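Side-chain contacts in glycerol dehydrogenase (Bacillus coagulans, PDB 6CSJ), which probably oxidises glycerol and related polyols with NAD as cofactor, and in this double-mutant form has acquired D-lactate dehydrogenase activity: residues Leu328-Gly333 against Phe341-Asp346; Ala281-Glu286 against Lys290-Glu295; Leu305-Gly310 against Tyr361-Trp366. The protein carries 2 engineered substitutions. All blocks are in the same frame, centred on the assembly; numbering follows the deposited sequence.

All three contacts lie in the mainly helical C-terminal part of the chain, and helix 345-365 ties them together: its N-terminal end enters contact 1, its middle packs against Ile-284 of contact 2, and its C-terminal end enters contact 3. Contacts 1 and 2 have centres about 19 Å apart and meet where Phe-341 CZ comes 3.6 Å from Glu-286 CA. Contacts 2 and 3 are nearer, about 13 Å between centres, and are joined by a weak hydrogen bond between Tyr-362 OH and Glu-294 OE2. Contact 1 is nested in the loop that contact 3 closes, their centres about 25 Å apart. All three centres lie 22 to 24 Å from the middle of the chain.

Contact 1: Leu328-Gly333 against Phe341-Asp346; sequences LSCAEG and FEVTPD
Cys-330 presses its sulfur onto the backbone where Val-343 and Thr-344 lead into Pro-345, and this one side chain carries the whole contact. The closest van der Waals approach is to a peptide group: SG lies over the face of the Thr-344 to Pro-345 amide, 3.9 Å from both Thr-344 C and Pro-345 N. With SG beside the backbone N of its own residue and anti to the carbonyl carbon (chi1 -61°), the thiol reaches straight across to that bond. The nearest alpha carbons, Cys-330 CA and Pro-345 CA, are 6.2 Å apart.

The apolar contacts flank this approach. One branch of Val-343, CG1, meets SG at 4.0 Å; its position anti to the valine N (chi1 177°) points it at the sulfur. The proline ring contributes its CD, 4.1 Å from the same sulfur. Val-348, one turn into helix 345-365, also touches both Cys-330 and Val-343.

No hydrogen bond joins the two segments; the polar groups nearby have partners of their own. Thr-344 is the N-cap of helix 345-365: its side chain leaves in the direction away from Cys-330, and OG1 caps Leu-347 N. Asp-346 OD1 forms a salt bridge with Arg-323 of helix 319-329, a second tie between the same two helices. On the other segment, Cys-330 O bonds Tyr-337 OH, and Ala-331 N reaches back to Leu-328 O at the helix end.

The thiol thus acts as a small apolar packing group between the end of one helix and the start of the next. The amide it faces belongs to a proline, has no N-H to offer, and can be packed against without leaving a backbone donor to satisfy.

Contact 2: Ala281-Glu286 against Lys290-Glu295; sequences AQLILE and KAEIEE
Leu-283 and Ile-293 pack where two consecutive helices, turned back on each other by a short link, run side by side as an antiparallel helical hairpin. The short axes lie 10.5 Å apart at closest and are 175° from one another, so the pairing is almost exactly antiparallel.

The tight part is made by three aliphatic side chains. Leu-283 CB meets Ile-293 CG1 at 4.0 Å, a contact made close to both backbones. Further out, Ile-284 brings its CD1 to Ile-293 CD1, again at 4.0 Å, the two side chains crossing at about a right angle. Ile-293 can serve both partners because its CG1 is directed to Leu-283 while CD1 continues onward in an extended chain (chi2 163°).

The margin differs in kind. Glu-292 stretches across Leu-283 at about a right angle, and its carboxylate merely brushes the leucine, OE1 to Leu-283 CD2 4.1 Å; its strong partner is Arg-180. The NH2 of that arginine also forms a salt bridge with Glu-286 OE1, and probably offsets the repulsion of two acids whose OE1 atoms are 5.0 Å apart. Glu-286 is steadied by Gln-282, four residues earlier, which sends NE2 to OE2 at 2.9 Å in a nearly straight bond lying in the amide plane. Solvent-exposed Lys-290 and its neighbour Glu-294, which do not touch 281-286, form a salt bridge (NZ to OE2 3.3 Å, weak as a hydrogen bond) beside Tyr-362 of helix 345-365.

Helix 175-185 lines one flank of the hairpin, supplying Arg-180 and also Phe-177, which touches both Leu-283 and Glu-292. Helix 345-365 packs along another, with Thr-354 and Val-358 against Ile-284, while Leu-285 meets Ala-252 of helix 252-259 and Phe-341 of the loop before helix 345-365.

Contact 3: Leu305-Gly310 against Tyr361-Trp366; sequences LPVTLG and YYKEKW
Lys-363 reaches from the last turns of helix 345-365 to Val-307 and Thr-308, laying its aliphatic part on the first and ending near the second. Van der Waals packing comes from the middle of the lysine. CD is 3.9 Å from Val-307 CG2, and CG is 4.1 Å from that same methyl, so one valine branch sits against two successive methylenes with the side chains obliquely set. The chain is extended as far as CD and then bends (chi3 62°), which turns the ammonium group off the valine and toward Thr-308 and Asp-311. Helix 290-303 adds Cys-300 against Val-307 and Leu-301 against Lys-363.

The polar end is organised by Asp-311, just past the loop segment. Lys-363 NZ and Thr-308 OG1 approach tip to tip at 4.1 Å, too far for a hydrogen bond, and each has its partner in that aspartate residue: NZ makes a salt bridge with OD1, while OG1 bonds the backbone N. The first torsion of Thr-308 (chi1 67°) places OG1 where it receives this N-H from three residues on. The second carboxylate oxygen, OD2, takes up Val-307 N, and a further backbone donor, Leu-309 N, is bonded by Asp-356 OD1 of helix 345-365.

Aromatic contacts stay within 361-366 and do not touch 305-310: the edge of Tyr-361 points at the face of Tyr-362, CD2 lying 3.7 Å above its centre, and Tyr-362 CD1 in turn lies over the rim of the Trp-366 ring.

One carboxylate, that of Asp-311, therefore both shapes the loop and receives the lysine that comes from the helix. Its pairing with Lys-363 would favour a charged lysine, and the aliphatic packing over Val-307 gives that tether a defined path.

Contact 1: Leu328-Gly333 against Phe341-Asp346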
loop_
_atom_site.group_PDB
_atom_site.type_symbol
_atom_site.label_atom_id
_atom_site.label_comp_id
_atom_site.label_asym_id
_atom_site.label_seq_id
_atom_site.Cartn_x
_atom_site.Cartn_y
_atom_site.Cartn_z
ATOM N N LEU A 328 2.169 -14.012 -16.922
ATOM C CA LEU A 328 2.962 -13.228 -15.972
ATOM C C LEU A 328 2.427 -13.357 -14.539
ATOM O O LEU A 328 3.222 -13.411 -13.592
ATOM C CB LEU A 328 3.060 -11.753 -16.405
ATOM C CG LEU A 328 4.004 -10.822 -15.615
ATOM C CD1 LEU A 328 5.420 -11.352 -15.461
ATOM C CD2 LEU A 328 4.029 -9.458 -16.309
ATOM N N SER A 329 1.103 -13.429 -14.385
ATOM C CA SER A 329 0.482 -13.637 -13.062
ATOM C C SER A 329 0.895 -14.966 -12.433
ATOM O O SER A 329 0.963 -15.068 -11.214
ATOM C CB SER A 329 -1.048 -13.584 -13.148
ATOM O OG SER A 329 -1.516 -12.383 -13.730
ATOM N N CYS A 330 1.154 -15.974 -13.274
ATOM C CA CYS A 330 1.557 -17.321 -12.842
ATOM C C CYS A 330 3.071 -17.611 -12.888
ATOM O O CYS A 330 3.466 -18.771 -12.752
ATOM C CB CYS A 330 0.817 -18.365 -13.685
ATOM S SG CYS A 330 -0.981 -18.279 -13.527
ATOM N N ALA A 331 3.911 -16.581 -13.046
ATOM C CA ALA A 331 5.377 -16.753 -13.030
ATOM C C ALA A 331 5.857 -17.454 -11.773
ATOM O O ALA A 331 5.241 -17.319 -10.730
ATOM C CB ALA A 331 6.085 -15.401 -13.165
ATOM N N GLU A 332 7.000 -18.133 -11.872
ATOM C CA GLU A 332 7.516 -18.996 -10.785
ATOM C C GLU A 332 7.240 -18.708 -9.308
ATOM O O GLU A 332 6.518 -19.498 -8.687
ATOM C CB GLU A 332 9.029 -19.293 -10.968
ATOM C CG GLU A 332 9.526 -20.510 -10.226
ATOM C CD GLU A 332 10.739 -21.213 -10.870
ATOM O OE1 GLU A 332 10.538 -21.762 -11.970
ATOM O OE2 GLU A 332 11.836 -21.201 -10.277
ATOM N N GLY A 333 7.778 -17.635 -8.722
ATOM C CA GLY A 333 7.546 -17.326 -7.316
ATOM C C GLY A 333 6.358 -16.422 -7.002
ATOM O O GLY A 333 6.304 -15.837 -5.920
ATOM N N PHE A 341 -5.707 -24.223 -4.010
ATOM C CA PHE A 341 -5.954 -25.163 -5.106
ATOM C C PHE A 341 -4.905 -24.925 -6.199
ATOM O O PHE A 341 -4.189 -23.926 -6.165
ATOM C CB PHE A 341 -7.387 -25.017 -5.667
ATOM C CG PHE A 341 -7.836 -23.591 -5.879
ATOM C CD1 PHE A 341 -7.529 -22.903 -7.055
ATOM C CD2 PHE A 341 -8.585 -22.941 -4.908
ATOM C CE1 PHE A 341 -7.954 -21.596 -7.251
ATOM C CE2 PHE A 341 -9.016 -21.623 -5.104
ATOM C CZ PHE A 341 -8.693 -20.956 -6.285
ATOM N N GLU A 342 -4.819 -25.842 -7.158
ATOM C CA GLU A 342 -3.888 -25.708 -8.273
ATOM C C GLU A 342 -4.350 -24.589 -9.217
ATOM O O GLU A 342 -5.539 -24.431 -9.479
ATOM C CB GLU A 342 -3.745 -27.028 -9.040
ATOM C CG GLU A 342 -2.796 -26.950 -10.237
ATOM C CD GLU A 342 -2.358 -28.315 -10.774
ATOM O OE1 GLU A 342 -2.368 -29.319 -10.026
ATOM O OE2 GLU A 342 -1.979 -28.370 -11.961
ATOM N N VAL A 343 -3.380 -23.833 -9.718
ATOM C CA VAL A 343 -3.610 -22.692 -10.589
ATOM C C VAL A 343 -2.807 -22.862 -11.873
ATOM O O VAL A 343 -1.655 -23.272 -11.827
ATOM C CB VAL A 343 -3.153 -21.385 -9.905
ATOM C CG1 VAL A 343 -3.334 -20.190 -10.846
ATOM C CG2 VAL A 343 -3.907 -21.194 -8.592
ATOM N N THR A 344 -3.419 -22.531 -13.008
ATOM C CA THR A 344 -2.739 -22.562 -14.306
ATOM C C THR A 344 -3.052 -21.269 -15.048
ATOM O O THR A 344 -4.048 -20.606 -14.732
ATOM C CB THR A 344 -3.235 -23.723 -15.188
ATOM O OG1 THR A 344 -4.603 -23.506 -15.538
ATOM C CG2 THR A 344 -3.123 -25.061 -14.466
ATOM N N PRO A 345 -2.230 -20.912 -16.046
ATOM C CA PRO A 345 -2.536 -19.732 -16.861
ATOM C C PRO A 345 -3.931 -19.727 -17.503
ATOM O O PRO A 345 -4.577 -18.675 -17.537
ATOM C CB PRO A 345 -1.425 -19.741 -17.914
ATOM C CG PRO A 345 -0.278 -20.421 -17.242
ATOM C CD PRO A 345 -0.846 -21.381 -16.262
ATOM N N ASP A 346 -4.390 -20.880 -17.983
ATOM C CA ASP A 346 -5.761 -21.022 -18.523
ATOM C C ASP A 346 -6.821 -20.644 -17.505
ATOM O O ASP A 346 -7.779 -19.973 -17.835
ATOM C CB ASP A 346 -6.039 -22.466 -18.988
ATOM C CG ASP A 346 -5.444 -22.789 -20.341
ATOM O OD1 ASP A 346 -4.793 -21.927 -20.960
ATOM O OD2 ASP A 346 -5.627 -23.931 -20.795
#

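Contact 2: Ala281-Glu286 against Lys290-Glu295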
loop_
_atom_site.group_PDB
_atom_site.type_symbol
_atom_site.label_atom_id
_atom_site.label_comp_id
_atom_site.label_asym_id
_atom_site.label_seq_id
_atom_site.Cartn_x
_atom_site.Cartn_y
_atom_site.Cartn_z
ATOM N N ALA A 281 -11.290 -10.698 -9.837
ATOM C CA ALA A 281 -10.729 -11.864 -10.520
ATOM C C ALA A 281 -10.409 -13.003 -9.544
ATOM O O ALA A 281 -10.686 -14.164 -9.855
ATOM C CB ALA A 281 -9.495 -11.479 -11.327
ATOM N N GLN A 282 -9.855 -12.688 -8.367
ATOM C CA GLN A 282 -9.625 -13.734 -7.362
ATOM C C GLN A 282 -10.939 -14.394 -6.953
ATOM O O GLN A 282 -10.999 -15.618 -6.830
ATOM C CB GLN A 282 -8.881 -13.250 -6.116
ATOM C CG GLN A 282 -8.621 -14.418 -5.160
ATOM C CD GLN A 282 -7.766 -14.089 -3.960
ATOM O OE1 GLN A 282 -6.744 -13.418 -4.080
ATOM N NE2 GLN A 282 -8.163 -14.598 -2.792
ATOM N N LEU A 283 -11.986 -13.596 -6.765
ATOM C CA LEU A 283 -13.279 -14.135 -6.337
ATOM C C LEU A 283 -13.904 -15.091 -7.372
ATOM O O LEU A 283 -14.526 -16.086 -7.003
ATOM C CB LEU A 283 -14.252 -13.004 -5.971
ATOM C CG LEU A 283 -13.856 -12.115 -4.789
ATOM C CD1 LEU A 283 -14.874 -11.002 -4.616
ATOM C CD2 LEU A 283 -13.720 -12.901 -3.505
ATOM N N ILE A 284 -13.724 -14.788 -8.654
ATOM C CA ILE A 284 -14.119 -15.699 -9.730
ATOM C C ILE A 284 -13.256 -16.974 -9.680
ATOM O O ILE A 284 -13.782 -18.083 -9.728
ATOM C CB ILE A 284 -13.983 -15.049 -11.132
ATOM C CG1 ILE A 284 -14.805 -13.751 -11.241
ATOM C CG2 ILE A 284 -14.400 -16.031 -12.221
ATOM C CD1 ILE A 284 -16.263 -13.883 -10.912
ATOM N N LEU A 285 -11.940 -16.797 -9.557
ATOM C CA LEU A 285 -10.987 -17.909 -9.517
ATOM C C LEU A 285 -11.313 -18.921 -8.407
ATOM O O LEU A 285 -11.368 -20.123 -8.657
ATOM C CB LEU A 285 -9.556 -17.370 -9.365
ATOM C CG LEU A 285 -8.393 -18.370 -9.290
ATOM C CD1 LEU A 285 -8.283 -19.211 -10.549
ATOM C CD2 LEU A 285 -7.101 -17.614 -9.020
ATOM N N GLU A 286 -11.538 -18.425 -7.192
ATOM C CA GLU A 286 -11.929 -19.288 -6.046
ATOM C C GLU A 286 -13.434 -19.605 -6.040
ATOM O O GLU A 286 -13.895 -20.380 -5.215
ATOM C CB GLU A 286 -11.477 -18.702 -4.686
ATOM C CG GLU A 286 -12.055 -17.346 -4.282
ATOM C CD GLU A 286 -11.609 -16.915 -2.866
ATOM O OE1 GLU A 286 -12.225 -17.401 -1.899
ATOM O OE2 GLU A 286 -10.683 -16.082 -2.686
ATOM N N LYS A 290 -21.930 -15.835 -5.079
ATOM C CA LYS A 290 -22.447 -14.676 -5.805
ATOM C C LYS A 290 -22.768 -13.492 -4.872
ATOM O O LYS A 290 -22.592 -12.335 -5.279
ATOM C CB LYS A 290 -23.682 -15.079 -6.623
ATOM C CG LYS A 290 -24.195 -13.994 -7.560
ATOM C CD LYS A 290 -25.081 -14.539 -8.671
ATOM C CE LYS A 290 -26.427 -15.062 -8.149
ATOM N NZ LYS A 290 -27.453 -13.989 -7.956
ATOM N N ALA A 291 -23.209 -13.772 -3.638
ATOM C CA ALA A 291 -23.506 -12.715 -2.654
ATOM C C ALA A 291 -22.254 -11.915 -2.259
ATOM O O ALA A 291 -22.314 -10.697 -2.119
ATOM C CB ALA A 291 -24.176 -13.297 -1.416
ATOM N N GLU A 292 -21.138 -12.614 -2.080
ATOM C CA GLU A 292 -19.837 -12.002 -1.788
ATOM C C GLU A 292 -19.344 -11.147 -2.970
ATOM O O GLU A 292 -18.835 -10.054 -2.777
ATOM C CB GLU A 292 -18.818 -13.097 -1.461
ATOM C CG GLU A 292 -17.686 -12.700 -0.525
ATOM C CD GLU A 292 -17.004 -13.933 0.082
ATOM O OE1 GLU A 292 -16.163 -14.558 -0.591
ATOM O OE2 GLU A 292 -17.312 -14.289 1.229
ATOM N N ILE A 293 -19.512 -11.650 -4.188
ATOM C CA ILE A 293 -19.150 -10.907 -5.416
ATOM C C ILE A 293 -19.978 -9.625 -5.564
ATOM O O ILE A 293 -19.443 -8.560 -5.868
ATOM C CB ILE A 293 -19.286 -11.797 -6.678
ATOM C CG1 ILE A 293 -18.208 -12.890 -6.664
ATOM C CG2 ILE A 293 -19.183 -10.981 -7.969
ATOM C CD1 ILE A 293 -18.497 -14.041 -7.610
ATOM N N GLU A 294 -21.279 -9.742 -5.353
ATOM C CA GLU A 294 -22.185 -8.591 -5.450
ATOM C C GLU A 294 -21.840 -7.512 -4.423
ATOM O O GLU A 294 -21.879 -6.330 -4.760
ATOM C CB GLU A 294 -23.651 -9.017 -5.309
ATOM C CG GLU A 294 -24.209 -9.671 -6.557
ATOM C CD GLU A 294 -25.614 -10.230 -6.399
ATOM O OE1 GLU A 294 -26.339 -9.817 -5.469
ATOM O OE2 GLU A 294 -25.994 -11.079 -7.229
ATOM N N GLU A 295 -21.500 -7.910 -3.197
ATOM C CA GLU A 295 -21.097 -6.950 -2.170
ATOM C C GLU A 295 -19.823 -6.176 -2.578
ATOM O O GLU A 295 -19.759 -4.964 -2.386
ATOM C CB GLU A 295 -20.915 -7.640 -0.814
ATOM C CG GLU A 295 -20.503 -6.703 0.308
ATOM C CD GLU A 295 -20.574 -7.338 1.675
ATOM O OE1 GLU A 295 -21.667 -7.301 2.284
ATOM O OE2 GLU A 295 -19.545 -7.864 2.156
#

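Contact 3: Leu305-Gly310 against Tyr361-Trp366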
loop_
_atom_site.group_PDB
_atom_site.type_symbol
_atom_site.label_atom_id
_atom_site.label_comp_id
_atom_site.label_asym_id
_atom_site.label_seq_id
_atom_site.Cartn_x
_atom_site.Cartn_y
_atom_site.Cartn_z
ATOM N N LEU A 305 -14.238 2.621 -7.838
ATOM C CA LEU A 305 -13.177 1.661 -8.128
ATOM C C LEU A 305 -13.541 0.864 -9.394
ATOM O O LEU A 305 -14.717 0.628 -9.658
ATOM C CB LEU A 305 -12.980 0.709 -6.938
ATOM C CG LEU A 305 -12.252 1.306 -5.733
ATOM C CD1 LEU A 305 -12.313 0.350 -4.553
ATOM C CD2 LEU A 305 -10.806 1.653 -6.066
ATOM N N PRO A 306 -12.535 0.439 -10.177
ATOM C CA PRO A 306 -12.813 -0.313 -11.406
ATOM C C PRO A 306 -13.292 -1.754 -11.158
ATOM O O PRO A 306 -12.771 -2.437 -10.272
ATOM C CB PRO A 306 -11.458 -0.302 -12.124
ATOM C CG PRO A 306 -10.462 -0.194 -11.032
ATOM C CD PRO A 306 -11.090 0.686 -10.004
ATOM N N VAL A 307 -14.298 -2.184 -11.928
ATOM C CA VAL A 307 -14.781 -3.582 -11.932
ATOM C C VAL A 307 -14.753 -4.243 -13.332
ATOM O O VAL A 307 -15.291 -5.329 -13.514
ATOM C CB VAL A 307 -16.199 -3.696 -11.329
ATOM C CG1 VAL A 307 -16.199 -3.214 -9.892
ATOM C CG2 VAL A 307 -17.240 -2.928 -12.158
ATOM N N THR A 308 -14.130 -3.586 -14.308
ATOM C CA THR A 308 -13.917 -4.155 -15.634
ATOM C C THR A 308 -12.522 -3.770 -16.128
ATOM O O THR A 308 -11.877 -2.878 -15.571
ATOM C CB THR A 308 -14.956 -3.640 -16.649
ATOM O OG1 THR A 308 -14.761 -2.237 -16.878
ATOM C CG2 THR A 308 -16.366 -3.877 -16.163
ATOM N N LEU A 309 -12.082 -4.450 -17.182
ATOM C CA LEU A 309 -10.865 -4.071 -17.902
ATOM C C LEU A 309 -11.025 -2.707 -18.570
ATOM O O LEU A 309 -10.075 -1.929 -18.615
ATOM C CB LEU A 309 -10.485 -5.146 -18.928
ATOM C CG LEU A 309 -10.011 -6.456 -18.299
ATOM C CD1 LEU A 309 -9.970 -7.558 -19.351
ATOM C CD2 LEU A 309 -8.649 -6.289 -17.628
ATOM N N GLY A 310 -12.226 -2.419 -19.066
ATOM C CA GLY A 310 -12.588 -1.081 -19.550
ATOM C C GLY A 310 -12.306 0.020 -18.546
ATOM O O GLY A 310 -11.697 1.031 -18.894
ATOM N N TYR A 361 -21.690 -7.000 -16.487
ATOM C CA TYR A 361 -23.045 -7.480 -16.198
ATOM C C TYR A 361 -23.715 -6.662 -15.099
ATOM O O TYR A 361 -24.858 -6.230 -15.274
ATOM C CB TYR A 361 -23.035 -8.980 -15.830
ATOM C CG TYR A 361 -24.360 -9.505 -15.325
ATOM C CD1 TYR A 361 -25.353 -9.938 -16.215
ATOM C CD2 TYR A 361 -24.630 -9.560 -13.953
ATOM C CE1 TYR A 361 -26.578 -10.412 -15.750
ATOM C CE2 TYR A 361 -25.846 -10.026 -13.485
ATOM C CZ TYR A 361 -26.813 -10.453 -14.386
ATOM O OH TYR A 361 -28.015 -10.916 -13.898
ATOM N N TYR A 362 -23.012 -6.447 -13.985
ATOM C CA TYR A 362 -23.583 -5.700 -12.849
ATOM C C TYR A 362 -23.676 -4.184 -13.074
ATOM O O TYR A 362 -24.627 -3.557 -12.613
ATOM C CB TYR A 362 -22.854 -6.040 -11.538
ATOM C CG TYR A 362 -23.254 -7.396 -10.989
ATOM C CD1 TYR A 362 -24.554 -7.628 -10.537
ATOM C CD2 TYR A 362 -22.337 -8.446 -10.918
ATOM C CE1 TYR A 362 -24.935 -8.866 -10.036
ATOM C CE2 TYR A 362 -22.709 -9.689 -10.411
ATOM C CZ TYR A 362 -23.998 -9.894 -9.975
ATOM O OH TYR A 362 -24.368 -11.111 -9.483
ATOM N N LYS A 363 -22.717 -3.601 -13.791
ATOM C CA LYS A 363 -22.834 -2.201 -14.239
ATOM C C LYS A 363 -24.099 -1.943 -15.062
ATOM O O LYS A 363 -24.781 -0.946 -14.859
ATOM C CB LYS A 363 -21.622 -1.764 -15.044
ATOM C CG LYS A 363 -20.472 -1.284 -14.162
ATOM C CD LYS A 363 -19.215 -1.014 -14.980
ATOM C CE LYS A 363 -19.339 0.069 -16.024
ATOM N NZ LYS A 363 -17.967 0.248 -16.556
ATOM N N GLU A 364 -24.406 -2.849 -15.984
ATOM C CA GLU A 364 -25.583 -2.708 -16.846
ATOM C C GLU A 364 -26.871 -2.960 -16.060
ATOM O O GLU A 364 -27.852 -2.268 -16.256
ATOM C CB GLU A 364 -25.487 -3.658 -18.053
ATOM C CG GLU A 364 -25.881 -3.068 -19.395
ATOM C CD GLU A 364 -25.061 -3.633 -20.560
ATOM O OE1 GLU A 364 -25.131 -4.851 -20.828
ATOM O OE2 GLU A 364 -24.335 -2.845 -21.196
ATOM N N LYS A 365 -26.851 -3.942 -15.164
ATOM C CA LYS A 365 -28.026 -4.298 -14.366
ATOM C C LYS A 365 -28.374 -3.287 -13.261
ATOM O O LYS A 365 -29.540 -3.210 -12.884
ATOM C CB LYS A 365 -27.856 -5.703 -13.765
ATOM C CG LYS A 365 -29.075 -6.234 -13.028
ATOM C CD LYS A 365 -28.965 -7.706 -12.718
ATOM C CE LYS A 365 -30.216 -8.215 -12.038
ATOM N NZ LYS A 365 -30.181 -7.966 -10.572
ATOM N N TRP A 366 -27.399 -2.520 -12.752
ATOM C CA TRP A 366 -27.626 -1.581 -11.631
ATOM C C TRP A 366 -27.611 -0.081 -12.005
ATOM O O TRP A 366 -27.540 0.318 -13.170
ATOM C CB TRP A 366 -26.601 -1.855 -10.524
ATOM C CG TRP A 366 -26.794 -3.167 -9.789
ATOM C CD1 TRP A 366 -27.946 -3.895 -9.693
ATOM C CD2 TRP A 366 -25.814 -3.865 -8.998
ATOM N NE1 TRP A 366 -27.744 -5.003 -8.906
ATOM C CE2 TRP A 366 -26.448 -5.007 -8.462
ATOM C CE3 TRP A 366 -24.469 -3.641 -8.703
ATOM C CZ2 TRP A 366 -25.778 -5.942 -7.657
ATOM C CZ3 TRP A 366 -23.796 -4.575 -7.876
ATOM C CH2 TRP A 366 -24.460 -5.715 -7.375
ATOM O OXT TRP A 366 -27.717 0.775 -11.132
#